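Local coordinates for ferric uptake regulation protein (Helicobacter pylori, PDB 2XIG) that represses iron-regulated genes as a dimeric, metal-dependent transcription factor that binds their operators, with iron(II) as its cofactor, at the interface of chains A and B. Numbering follows the deposited sequence. Chains: chain A/B, Ferric uptake regulation protein.

The interface of chains A and B. Residues chain A 100, 109-111; chain B 123, 127.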
loop_
_atom_site.group_PDB
_atom_site.type_symbol
_atom_site.label_atom_id
_atom_site.label_comp_id
_atom_site.label_asym_id
_atom_site.label_seq_id
_atom_site.Cartn_x
_atom_site.Cartn_y
_atom_site.Cartn_z
ATOM N N ILE A 100 8.702 -5.064 17.571
ATOM C CA ILE A 100 7.296 -5.266 17.261
ATOM C C ILE A 100 6.696 -3.894 16.971
ATOM O O ILE A 100 6.962 -2.942 17.703
ATOM C CB ILE A 100 6.572 -5.866 18.477
ATOM C CG1 ILE A 100 7.056 -7.297 18.726
ATOM C CG2 ILE A 100 5.056 -5.830 18.281
ATOM C CD1 ILE A 100 6.713 -7.837 20.111
ATOM N N ILE A 109 7.417 -1.831 20.235
ATOM C CA ILE A 109 7.830 -2.608 21.397
ATOM C C ILE A 109 9.167 -3.314 21.119
ATOM O O ILE A 109 9.315 -4.000 20.118
ATOM C CB ILE A 109 6.748 -3.636 21.796
ATOM C CG1 ILE A 109 5.465 -2.916 22.235
ATOM C CG2 ILE A 109 7.256 -4.554 22.887
ATOM C CD1 ILE A 109 4.312 -3.844 22.522
ATOM N N GLU A 110 10.147 -3.125 21.996
ATOM C CA GLU A 110 11.453 -3.757 21.817
ATOM C C GLU A 110 11.490 -5.129 22.479
ATOM O O GLU A 110 10.853 -5.343 23.513
ATOM C CB GLU A 110 12.555 -2.863 22.387
ATOM C CG GLU A 110 12.611 -1.489 21.729
ATOM C CD GLU A 110 13.766 -0.643 22.221
ATOM O OE1 GLU A 110 14.132 -0.759 23.411
ATOM O OE2 GLU A 110 14.300 0.142 21.410
ATOM N N PHE A 111 12.215 -6.063 21.873
ATOM C CA PHE A 111 12.374 -7.390 22.466
ATOM C C PHE A 111 13.672 -8.033 22.017
ATOM O O PHE A 111 14.234 -7.678 20.976
ATOM C CB PHE A 111 11.186 -8.313 22.130
ATOM C CG PHE A 111 11.158 -8.798 20.695
ATOM C CD1 PHE A 111 10.584 -8.027 19.690
ATOM C CD2 PHE A 111 11.698 -10.032 20.356
ATOM C CE1 PHE A 111 10.559 -8.472 18.375
ATOM C CE2 PHE A 111 11.676 -10.487 19.048
ATOM C CZ PHE A 111 11.103 -9.705 18.052
ATOM N N VAL B 123 6.297 -14.704 21.490
ATOM C CA VAL B 123 6.793 -13.400 21.919
ATOM C C VAL B 123 5.694 -12.335 21.874
ATOM O O VAL B 123 5.465 -11.617 22.847
ATOM C CB VAL B 123 7.943 -12.936 21.018
ATOM C CG1 VAL B 123 8.312 -11.495 21.324
ATOM C CG2 VAL B 123 9.143 -13.854 21.183
ATOM N N TYR B 127 2.688 -9.938 24.922
ATOM C CA TYR B 127 2.212 -8.559 25.007
ATOM C C TYR B 127 0.718 -8.484 24.724
ATOM O O TYR B 127 0.145 -7.400 24.615
ATOM C CB TYR B 127 2.990 -7.669 24.031
ATOM C CG TYR B 127 4.472 -7.651 24.320
ATOM C CD1 TYR B 127 4.995 -6.828 25.310
ATOM C CD2 TYR B 127 5.347 -8.479 23.628
ATOM C CE1 TYR B 127 6.345 -6.819 25.594
ATOM C CE2 TYR B 127 6.704 -8.478 23.910
ATOM C CZ TYR B 127 7.193 -7.644 24.892
ATOM O OH TYR B 127 8.538 -7.630 25.179
#
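A:Ile100 and A:Ile109, on the neighbouring antiparallel strands 98-102 and 108-111 of chain A, face B:Tyr127, in the loop just after helix 114-125 of chain B, while A:Phe111 meets B:Val123 on that helix. The two strands are paired closely: A:Ile100 O lies 2.8 Å from A:Ile109 N.

B:Tyr127 has the most surface hidden by the partner in this patch, 74 Å². Its CG lies beside the backbone N and anti to the carbonyl carbon (chi1 -60°), which carries the ring toward the chain A strands. The methyl CG2 of A:Ile109 sits over one face of the ring in a CH-pi contact, 3.8 Å from the centroid. It is shifted toward the rim and comes within 3.6 Å of CE1. The CD1 methyl of A:Ile109 lies on the same side of the ring plane but past the rim, 4.1 Å from CD1 of B:Tyr127. A:Ile100 comes from this side too, but beyond the opposite rim. Its CD1 lies 3.8 Å from CD2 of the tyrosine.

A second contact lies beside this one. With CG between its backbone N and carbonyl carbon (chi1 73°), A:Phe111 turns one ring face to the CG1 methyl of B:Val123, which sits toward the rim, 3.8 Å from CD2. The two side chains cross at about a right angle.

No polar bond crosses the patch. The phenol OH of B:Tyr127 lies near the backbone O of A:Glu110, but at 3.7 Å the pair is too far apart to bond.

This is an apolar part of the two-fold dimer interface, and its twin repeats it with the chains exchanged. The packing of methyl groups against ring faces and rims here likely contributes to holding the Fur homodimer together.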